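Local coordinates for protein methylmalonate-semialdehyde dehydrogenase (Oceanimonas doudoroffii, PDB 4ZZ7) that probably catalyses the NAD-dependent, CoA-acylating oxidation of methylmalonate semialdehyde, as a tetrameric member of the aldehyde dehydrogenase family, at residues A[250-262]-A[406-420]. Numbering follows the deposited sequence.
Sequences GGAKNHAIVMPDA and IDAHEYGNGTCIFTR. With NAD (nicotinamide-adenine-dinucleotide), chain M.
Four backbone bonds tie strand 254-258 and the following M259 to strand 414-418: C416 N to H255 O, I257 N to C416 O, F418 N to I257 O at 2.8 Å, and M259 N to F418 O. I257 bonds through N to C416 O and through O to F418 N, two residues apart on the partner strand; with the segment axes 10° apart, this is the parallel pattern. H255 O is gripped twice, because T415 turns OG1 away from its own backbone N (chi1 -172°) and donates to that oxygen from 2.8 Å.

Apolar contacts divide between the two faces. On one, A256 CB lies 3.8 Å from F418 CE2 and V258 CG2 meets CD2 of the same ring, which helix 264-276 also contacts; on the other, I257 and H255 pack against I406 of helix 399-408. This pairing belongs to the catalytic domain of the aldehyde dehydrogenase fold, where strand 286-292 bonds to the other edge of 254-258.

Aromatic groups line the N-terminal end. K253 CB sits over one face of the H409 imidazole, 3.7 Å from its centroid, while H255 points its ring edge at H409 in an offset edge-to-face pair with planes at 64°. K253 O lies in the H255 ring plane and accepts from ND1, while NE2 bonds to Y382 OH, so both ring nitrogens restrain its rotation. G251 CA rests over the Y411 face. Nearby, N413 ND2 donates to C283 O and, weakly, to NAD O7N at 3.1 Å, placing this end at the nicotinamide.

At the far end D261 OD2 takes two bonds across this contact: T419 OG1 on its syn lone pair at 2.8 Å, and R420 N from above the carboxylate plane at 2.9 Å. With an alanine here, R420 N and the T419 hydroxyl would probably both lose this carboxylate as acceptor.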
ATOM      1  N   GLY A 250       2.365 -25.654 -11.490  1.00 21.62           N
ATOM      2  CA  GLY A 250       2.500 -27.089 -11.718  1.00 22.71           C
ATOM      3  C   GLY A 250       1.363 -27.913 -11.144  1.00 23.91           C
ATOM      4  O   GLY A 250       0.250 -27.432 -10.999  1.00 24.64           O
ATOM      5  N   GLY A 251       1.659 -29.162 -10.801  1.00 24.73           N
ATOM      6  CA  GLY A 251       0.649 -30.086 -10.301  1.00 25.99           C
ATOM      7  C   GLY A 251       0.266 -29.932  -8.848  1.00 26.17           C
ATOM      8  O   GLY A 251       0.749 -29.032  -8.155  1.00 27.18           O
ATOM      9  N   ALA A 252      -0.591 -30.843  -8.388  1.00 26.23           N
ATOM     10  CA  ALA A 252      -1.193 -30.745  -7.059  1.00 25.31           C
ATOM     11  C   ALA A 252      -1.741 -32.071  -6.505  1.00 24.65           C
ATOM     12  O   ALA A 252      -2.186 -32.929  -7.253  1.00 23.36           O
ATOM     13  CB  ALA A 252      -2.292 -29.715  -7.121  1.00 24.76           C
ATOM     14  N   LYS A 253      -1.662 -32.231  -5.190  1.00 25.17           N
ATOM     15  CA  LYS A 253      -2.401 -33.278  -4.454  1.00 27.53           C
ATOM     16  C   LYS A 253      -3.041 -32.655  -3.206  1.00 28.78           C
ATOM     17  O   LYS A 253      -2.447 -32.621  -2.107  1.00 26.98           O
ATOM     18  CB  LYS A 253      -1.507 -34.471  -4.063  1.00 27.75           C
ATOM     19  CG  LYS A 253      -1.813 -35.769  -4.817  1.00 28.19           C
ATOM     20  CD  LYS A 253      -2.969 -36.555  -4.211  1.00 27.89           C
ATOM     21  CE  LYS A 253      -3.180 -37.897  -4.913  1.00 28.44           C
ATOM     22  NZ  LYS A 253      -3.997 -37.815  -6.145  1.00 29.64           N
ATOM     23  N   ASN A 254      -4.259 -32.150  -3.385  1.00 29.05           N
ATOM     24  CA  ASN A 254      -4.865 -31.320  -2.347  1.00 28.88           C
ATOM     25  C   ASN A 254      -5.520 -32.167  -1.273  1.00 27.17           C
ATOM     26  O   ASN A 254      -6.400 -32.953  -1.571  1.00 27.76           O
ATOM     27  CB  ASN A 254      -5.863 -30.339  -2.959  1.00 30.09           C
ATOM     28  CG  ASN A 254      -5.191 -29.155  -3.693  1.00 30.08           C
ATOM     29  OD1 ASN A 254      -5.787 -28.095  -3.828  1.00 31.88           O
ATOM     30  ND2 ASN A 254      -3.975 -29.316  -4.141  1.00 29.76           N
ATOM     31  N   HIS A 255      -5.066 -31.995  -0.031  1.00 25.65           N
ATOM     32  CA  HIS A 255      -5.550 -32.753   1.119  1.00 24.44           C
ATOM     33  C   HIS A 255      -6.515 -31.926   1.962  1.00 23.40           C
ATOM     34  O   HIS A 255      -6.310 -30.740   2.130  1.00 22.59           O
ATOM     35  CB  HIS A 255      -4.388 -33.150   2.033  1.00 24.86           C
ATOM     36  CG  HIS A 255      -3.472 -34.202   1.478  1.00 24.41           C
ATOM     37  ND1 HIS A 255      -2.862 -34.091   0.243  1.00 25.41           N
ATOM     38  CD2 HIS A 255      -3.010 -35.352   2.019  1.00 23.00           C
ATOM     39  CE1 HIS A 255      -2.090 -35.142   0.037  1.00 23.89           C
ATOM     40  NE2 HIS A 255      -2.166 -35.922   1.098  1.00 23.30           N
ATOM     41  N   ALA A 256      -7.535 -32.578   2.517  1.00 23.48           N
ATOM     42  CA  ALA A 256      -8.442 -31.971   3.493  1.00 23.49           C
ATOM     43  C   ALA A 256      -8.433 -32.785   4.786  1.00 22.97           C
ATOM     44  O   ALA A 256      -8.733 -33.984   4.771  1.00 25.56           O
ATOM     45  CB  ALA A 256      -9.857 -31.890   2.943  1.00 23.55           C
ATOM     46  N   ILE A 257      -8.111 -32.134   5.891  1.00 21.18           N
ATOM     47  CA  ILE A 257      -8.132 -32.764   7.195  1.00 20.57           C
ATOM     48  C   ILE A 257      -9.538 -32.633   7.731  1.00 20.50           C
ATOM     49  O   ILE A 257     -10.010 -31.517   7.931  1.00 20.22           O
ATOM     50  CB  ILE A 257      -7.151 -32.071   8.156  1.00 20.55           C
ATOM     51  CG1 ILE A 257      -5.738 -32.162   7.590  1.00 20.36           C
ATOM     52  CG2 ILE A 257      -7.221 -32.671   9.561  1.00 20.42           C
ATOM     53  CD1 ILE A 257      -4.708 -31.412   8.389  1.00 20.36           C
ATOM     54  N   VAL A 258     -10.204 -33.769   7.940  1.00 21.00           N
ATOM     55  CA  VAL A 258     -11.531 -33.808   8.571  1.00 21.24           C
ATOM     56  C   VAL A 258     -11.328 -34.110  10.069  1.00 22.13           C
ATOM     57  O   VAL A 258     -11.024 -35.240  10.452  1.00 21.84           O
ATOM     58  CB  VAL A 258     -12.455 -34.844   7.905  1.00 20.13           C
ATOM     59  CG1 VAL A 258     -13.843 -34.764   8.499  1.00 20.01           C
ATOM     60  CG2 VAL A 258     -12.506 -34.618   6.405  1.00 19.90           C
ATOM     61  N   MET A 259     -11.470 -33.079  10.895  1.00 23.00           N
ATOM     62  CA  MET A 259     -11.315 -33.207  12.331  1.00 23.71           C
ATOM     63  C   MET A 259     -12.580 -33.807  12.919  1.00 26.54           C
ATOM     64  O   MET A 259     -13.646 -33.785  12.288  1.00 26.93           O
ATOM     65  CB  MET A 259     -11.077 -31.840  12.972  1.00 23.15           C
ATOM     66  CG  MET A 259      -9.795 -31.132  12.548  1.00 22.05           C
ATOM     67  SD  MET A 259      -8.248 -31.845  13.166  1.00 20.62           S
ATOM     68  CE  MET A 259      -8.349 -31.526  14.922  1.00 20.87           C
ATOM     69  N   PRO A 260     -12.473 -34.340  14.144  1.00 29.52           N
ATOM     70  CA  PRO A 260     -13.668 -34.856  14.832  1.00 30.22           C
ATOM     71  C   PRO A 260     -14.790 -33.837  14.929  1.00 30.07           C
ATOM     72  O   PRO A 260     -15.904 -34.146  14.541  1.00 34.93           O
ATOM     73  CB  PRO A 260     -13.131 -35.244  16.219  1.00 29.94           C
ATOM     74  CG  PRO A 260     -11.685 -35.591  15.965  1.00 29.16           C
ATOM     75  CD  PRO A 260     -11.229 -34.642  14.886  1.00 28.75           C
ATOM     76  N   ASP A 261     -14.489 -32.620  15.359  1.00 29.92           N
ATOM     77  CA  ASP A 261     -15.530 -31.600  15.600  1.00 30.96           C
ATOM     78  C   ASP A 261     -16.162 -31.036  14.357  1.00 33.32           C
ATOM     79  O   ASP A 261     -17.146 -30.315  14.448  1.00 37.38           O
ATOM     80  CB  ASP A 261     -15.012 -30.435  16.450  1.00 30.96           C
ATOM     81  CG  ASP A 261     -13.892 -29.642  15.776  1.00 31.67           C
ATOM     82  OD1 ASP A 261     -13.048 -30.219  15.049  1.00 34.13           O
ATOM     83  OD2 ASP A 261     -13.836 -28.421  15.988  1.00 29.95           O
ATOM     84  N   ALA A 262     -15.616 -31.365  13.195  1.00 35.22           N
ATOM     85  CA  ALA A 262     -16.171 -30.918  11.916  1.00 36.93           C
ATOM     86  C   ALA A 262     -17.638 -31.264  11.701  1.00 36.31           C
ATOM     87  O   ALA A 262     -18.076 -32.316  12.125  1.00 36.61           O
ATOM     88  CB  ALA A 262     -15.356 -31.511  10.781  1.00 37.60           C
ATOM     89  N   ILE A 406       0.826 -34.127   4.857  1.00 26.07           N
ATOM     90  CA  ILE A 406       0.637 -33.130   3.800  1.00 25.38           C
ATOM     91  C   ILE A 406       1.982 -32.513   3.423  1.00 25.57           C
ATOM     92  O   ILE A 406       2.341 -32.490   2.247  1.00 24.54           O
ATOM     93  CB  ILE A 406      -0.394 -32.036   4.196  1.00 24.73           C
ATOM     94  CG1 ILE A 406      -1.794 -32.643   4.300  1.00 24.14           C
ATOM     95  CG2 ILE A 406      -0.456 -30.933   3.141  1.00 24.39           C
ATOM     96  CD1 ILE A 406      -2.815 -31.801   5.033  1.00 23.65           C
ATOM     97  N   ASP A 407       2.711 -32.030   4.433  1.00 26.41           N
ATOM     98  CA  ASP A 407       4.031 -31.396   4.256  1.00 26.62           C
ATOM     99  C   ASP A 407       5.042 -32.324   3.590  1.00 29.00           C
ATOM    100  O   ASP A 407       5.938 -31.869   2.884  1.00 31.12           O
ATOM    101  CB  ASP A 407       4.624 -30.952   5.600  1.00 25.72           C
ATOM    102  CG  ASP A 407       3.861 -29.821   6.240  1.00 25.63           C
ATOM    103  OD1 ASP A 407       3.265 -28.994   5.518  1.00 25.88           O
ATOM    104  OD2 ASP A 407       3.856 -29.772   7.485  1.00 25.24           O
ATOM    105  N   ALA A 408       4.918 -33.624   3.848  1.00 31.32           N
ATOM    106  CA  ALA A 408       5.789 -34.645   3.239  1.00 31.02           C
ATOM    107  C   ALA A 408       5.601 -34.741   1.730  1.00 30.95           C
ATOM    108  O   ALA A 408       6.558 -35.001   1.016  1.00 32.86           O
ATOM    109  CB  ALA A 408       5.544 -36.011   3.871  1.00 30.56           C
ATOM    110  N   HIS A 409       4.375 -34.520   1.256  1.00 30.49           N
ATOM    111  CA  HIS A 409       4.035 -34.694  -0.156  1.00 29.34           C
ATOM    112  C   HIS A 409       4.854 -33.802  -1.084  1.00 29.35           C
ATOM    113  O   HIS A 409       5.330 -32.732  -0.704  1.00 27.91           O
ATOM    114  CB  HIS A 409       2.536 -34.456  -0.405  1.00 29.13           C
ATOM    115  CG  HIS A 409       2.012 -35.213  -1.578  1.00 29.14           C
ATOM    116  ND1 HIS A 409       2.131 -34.756  -2.869  1.00 28.21           N
ATOM    117  CD2 HIS A 409       1.421 -36.427  -1.663  1.00 30.26           C
ATOM    118  CE1 HIS A 409       1.624 -35.643  -3.702  1.00 28.31           C
ATOM    119  NE2 HIS A 409       1.181 -36.666  -2.997  1.00 30.00           N
ATOM    120  N   GLU A 410       5.026 -34.268  -2.311  1.00 30.80           N
ATOM    121  CA  GLU A 410       5.761 -33.508  -3.319  1.00 32.60           C
ATOM    122  C   GLU A 410       5.153 -32.103  -3.486  1.00 32.23           C
ATOM    123  O   GLU A 410       5.840 -31.081  -3.286  1.00 32.58           O
ATOM    124  CB  GLU A 410       5.788 -34.291  -4.650  1.00 33.79           C
ATOM    125  CG  GLU A 410       6.748 -33.767  -5.721  1.00 34.25           C
ATOM    126  CD  GLU A 410       6.583 -34.481  -7.065  1.00 35.28           C
ATOM    127  OE1 GLU A 410       5.962 -35.585  -7.083  1.00 34.61           O
ATOM    128  OE2 GLU A 410       7.059 -33.931  -8.101  1.00 32.47           O
ATOM    129  N   TYR A 411       3.864 -32.089  -3.828  1.00 30.24           N
ATOM    130  CA  TYR A 411       3.074 -30.879  -4.030  1.00 29.34           C
ATOM    131  C   TYR A 411       2.610 -30.150  -2.744  1.00 28.16           C
ATOM    132  O   TYR A 411       2.528 -30.723  -1.657  1.00 27.97           O
ATOM    133  CB  TYR A 411       1.851 -31.219  -4.878  1.00 29.96           C
ATOM    134  CG  TYR A 411       2.151 -31.924  -6.192  1.00 32.45           C
ATOM    135  CD1 TYR A 411       3.108 -31.428  -7.098  1.00 35.04           C
ATOM    136  CD2 TYR A 411       1.470 -33.081  -6.550  1.00 32.77           C
ATOM    137  CE1 TYR A 411       3.372 -32.082  -8.307  1.00 33.20           C
ATOM    138  CE2 TYR A 411       1.730 -33.729  -7.756  1.00 32.75           C
ATOM    139  CZ  TYR A 411       2.678 -33.229  -8.627  1.00 32.22           C
ATOM    140  OH  TYR A 411       2.897 -33.868  -9.816  1.00 30.79           O
ATOM    141  N   GLY A 412       2.317 -28.863  -2.896  1.00 26.32           N
ATOM    142  CA  GLY A 412       1.719 -28.058  -1.831  1.00 25.48           C
ATOM    143  C   GLY A 412       0.887 -26.921  -2.413  1.00 24.44           C
ATOM    144  O   GLY A 412       1.049 -25.767  -2.015  1.00 22.94           O
ATOM    145  N   ASN A 413      -0.005 -27.254  -3.354  1.00 23.53           N
ATOM    146  CA  ASN A 413      -0.776 -26.248  -4.088  1.00 22.62           C
ATOM    147  C   ASN A 413      -1.868 -25.697  -3.200  1.00 23.36           C
ATOM    148  O   ASN A 413      -1.851 -24.517  -2.887  1.00 24.87           O
ATOM    149  CB  ASN A 413      -1.360 -26.810  -5.394  1.00 21.64           C
ATOM    150  CG  ASN A 413      -1.494 -25.758  -6.499  1.00 21.03           C
ATOM    151  OD1 ASN A 413      -0.808 -24.753  -6.502  1.00 21.13           O
ATOM    152  ND2 ASN A 413      -2.363 -26.014  -7.462  1.00 20.72           N
ATOM    153  N   GLY A 414      -2.775 -26.561  -2.748  1.00 23.12           N
ATOM    154  CA  GLY A 414      -3.929 -26.147  -1.944  1.00 22.48           C
ATOM    155  C   GLY A 414      -4.321 -27.184  -0.904  1.00 23.02           C
ATOM    156  O   GLY A 414      -4.133 -28.373  -1.118  1.00 24.53           O
ATOM    157  N   THR A 415      -4.879 -26.737   0.218  1.00 21.77           N
ATOM    158  CA  THR A 415      -5.304 -27.626   1.280  1.00 21.27           C
ATOM    159  C   THR A 415      -6.507 -27.041   1.986  1.00 22.36           C
ATOM    160  O   THR A 415      -6.787 -25.842   1.833  1.00 24.13           O
ATOM    161  CB  THR A 415      -4.204 -27.819   2.319  1.00 21.70           C
ATOM    162  OG1 THR A 415      -4.600 -28.836   3.248  1.00 22.21           O
ATOM    163  CG2 THR A 415      -3.927 -26.527   3.094  1.00 21.76           C
ATOM    164  N   CYS A 416      -7.208 -27.878   2.765  1.00 21.93           N
ATOM    165  CA  CYS A 416      -8.349 -27.437   3.590  1.00 21.03           C
ATOM    166  C   CYS A 416      -8.343 -28.149   4.939  1.00 20.73           C
ATOM    167  O   CYS A 416      -7.788 -29.225   5.075  1.00 20.50           O
ATOM    168  CB  CYS A 416      -9.704 -27.659   2.887  1.00 20.96           C
ATOM    169  SG  CYS A 416     -11.214 -27.472   3.943  1.00 20.92           S
ATOM    170  N   ILE A 417      -8.964 -27.528   5.930  1.00 20.05           N
ATOM    171  CA  ILE A 417      -9.252 -28.200   7.168  1.00 20.75           C
ATOM    172  C   ILE A 417     -10.721 -27.988   7.498  1.00 21.90           C
ATOM    173  O   ILE A 417     -11.203 -26.860   7.421  1.00 24.18           O
ATOM    174  CB  ILE A 417      -8.354 -27.706   8.316  1.00 20.52           C
ATOM    175  CG1 ILE A 417      -8.645 -28.504   9.586  1.00 20.10           C
ATOM    176  CG2 ILE A 417      -8.527 -26.211   8.576  1.00 20.32           C
ATOM    177  CD1 ILE A 417      -7.588 -28.347  10.648  1.00 20.25           C
ATOM    178  N   PHE A 418     -11.429 -29.066   7.842  1.00 21.38           N
ATOM    179  CA  PHE A 418     -12.777 -28.962   8.353  1.00 20.51           C
ATOM    180  C   PHE A 418     -12.709 -29.026   9.869  1.00 21.86           C
ATOM    181  O   PHE A 418     -12.281 -30.029  10.424  1.00 22.55           O
ATOM    182  CB  PHE A 418     -13.618 -30.078   7.806  1.00 19.75           C
ATOM    183  CG  PHE A 418     -13.797 -30.014   6.332  1.00 19.54           C
ATOM    184  CD1 PHE A 418     -14.627 -29.068   5.772  1.00 19.93           C
ATOM    185  CD2 PHE A 418     -13.148 -30.896   5.507  1.00 19.43           C
ATOM    186  CE1 PHE A 418     -14.807 -29.012   4.402  1.00 20.46           C
ATOM    187  CE2 PHE A 418     -13.322 -30.852   4.145  1.00 19.93           C
ATOM    188  CZ  PHE A 418     -14.148 -29.905   3.586  1.00 20.28           C
ATOM    189  N   THR A 419     -13.111 -27.947  10.535  1.00 23.08           N
ATOM    190  CA  THR A 419     -13.228 -27.915  11.997  1.00 23.10           C
ATOM    191  C   THR A 419     -14.137 -26.773  12.460  1.00 23.91           C
ATOM    192  O   THR A 419     -14.508 -25.905  11.676  1.00 24.89           O
ATOM    193  CB  THR A 419     -11.837 -27.795  12.647  1.00 23.30           C
ATOM    194  OG1 THR A 419     -11.946 -27.801  14.077  1.00 23.99           O
ATOM    195  CG2 THR A 419     -11.120 -26.530  12.214  1.00 23.35           C
ATOM    196  N   ARG A 420     -14.514 -26.805  13.728  1.00 25.79           N
ATOM    197  CA  ARG A 420     -15.245 -25.705  14.368  1.00 28.29           C
ATOM    198  C   ARG A 420     -14.316 -24.888  15.239  1.00 25.06           C
ATOM    199  O   ARG A 420     -14.591 -23.739  15.514  1.00 23.18           O
ATOM    200  CB  ARG A 420     -16.472 -26.224  15.172  1.00 34.27           C
ATOM    201  CG  ARG A 420     -17.466 -27.027  14.314  1.00 43.34           C
ATOM    202  CD  ARG A 420     -18.857 -27.321  14.905  1.00 50.40           C
ATOM    203  NE  ARG A 420     -19.596 -26.064  15.043  1.00 66.03           N
ATOM    204  CZ  ARG A 420     -19.715 -25.347  16.170  1.00 81.22           C
ATOM    205  NH1 ARG A 420     -19.165 -25.767  17.310  1.00 91.81           N
ATOM    206  NH2 ARG A 420     -20.387 -24.188  16.163  1.00 79.56           N
TER
HETATM  207  PA  NAD M 501       0.735 -29.757 -19.583  1.00 47.36           P
HETATM  208  O1A NAD M 501       0.823 -30.837 -20.657  1.00 46.29           O
HETATM  209  O2A NAD M 501       1.644 -29.765 -18.365  1.00 43.25           O
HETATM  210  O5B NAD M 501       0.992 -28.317 -20.287  1.00 46.00           O
HETATM  211  C5B NAD M 501      -0.042 -27.526 -20.889  1.00 41.94           C
HETATM  212  C4B NAD M 501       0.520 -26.572 -21.943  1.00 38.73           C
HETATM  213  O4B NAD M 501       1.912 -26.822 -22.158  1.00 36.88           O
HETATM  214  C3B NAD M 501      -0.143 -26.707 -23.310  1.00 37.46           C
HETATM  215  O3B NAD M 501      -0.366 -25.392 -23.825  1.00 34.93           O
HETATM  216  C2B NAD M 501       0.830 -27.539 -24.143  1.00 37.53           C
HETATM  217  O2B NAD M 501       0.961 -27.238 -25.535  1.00 37.76           O
HETATM  218  C1B NAD M 501       2.175 -27.268 -23.493  1.00 37.65           C
HETATM  219  N9A NAD M 501       3.067 -28.466 -23.492  1.00 39.19           N
HETATM  220  C8A NAD M 501       2.690 -29.758 -23.263  1.00 38.74           C
HETATM  221  N7A NAD M 501       3.757 -30.581 -23.318  1.00 38.34           N
HETATM  222  C5A NAD M 501       4.850 -29.826 -23.592  1.00 37.80           C
HETATM  223  C6A NAD M 501       6.306 -30.085 -23.795  1.00 36.51           C
HETATM  224  N6A NAD M 501       6.785 -31.344 -23.704  1.00 35.98           N
HETATM  225  N1A NAD M 501       7.115 -29.023 -24.061  1.00 35.24           N
HETATM  226  C2A NAD M 501       6.626 -27.750 -24.157  1.00 34.01           C
HETATM  227  N3A NAD M 501       5.326 -27.432 -23.981  1.00 32.17           N
HETATM  228  C4A NAD M 501       4.403 -28.414 -23.708  1.00 37.52           C
HETATM  229  O3  NAD M 501      -0.814 -29.660 -19.052  1.00 50.37           O
HETATM  230  PN  NAD M 501      -2.180 -30.304 -19.689  1.00 49.99           P
HETATM  231  O1N NAD M 501      -2.584 -29.580 -20.978  1.00 48.95           O
HETATM  232  O2N NAD M 501      -2.201 -31.838 -19.652  1.00 46.90           O
HETATM  233  O5D NAD M 501      -3.119 -29.790 -18.493  1.00 51.33           O
HETATM  234  C5D NAD M 501      -3.145 -30.494 -17.240  1.00 57.61           C
HETATM  235  C4D NAD M 501      -2.219 -29.929 -16.143  1.00 61.76           C
HETATM  236  O4D NAD M 501      -2.547 -28.595 -15.690  1.00 65.76           O
HETATM  237  C3D NAD M 501      -2.284 -30.806 -14.881  1.00 63.77           C
HETATM  238  O3D NAD M 501      -1.115 -31.624 -14.767  1.00 57.82           O
HETATM  239  C2D NAD M 501      -2.438 -29.855 -13.683  1.00 66.08           C
HETATM  240  O2D NAD M 501      -1.536 -30.178 -12.619  1.00 63.54           O
HETATM  241  C1D NAD M 501      -2.165 -28.497 -14.306  1.00 65.85           C
HETATM  242  N1N NAD M 501      -2.817 -27.365 -13.657  1.00 68.43           N
HETATM  243  C2N NAD M 501      -2.066 -26.632 -12.824  1.00 71.75           C
HETATM  244  C3N NAD M 501      -2.604 -25.525 -12.175  1.00 73.58           C
HETATM  245  C7N NAD M 501      -1.815 -24.683 -11.200  1.00 78.12           C
HETATM  246  O7N NAD M 501      -1.214 -25.144 -10.223  1.00 74.25           O
HETATM  247  N7N NAD M 501      -1.835 -23.380 -11.416  1.00 79.79           N
HETATM  248  C4N NAD M 501      -3.923 -25.170 -12.433  1.00 68.67           C
HETATM  249  C5N NAD M 501      -4.691 -25.932 -13.305  1.00 67.21           C
HETATM  250  C6N NAD M 501      -4.102 -27.041 -13.916  1.00 70.12           C
HETATM  251  O   HOH W   1      -1.259 -29.592  -3.536  1.00  4.98           O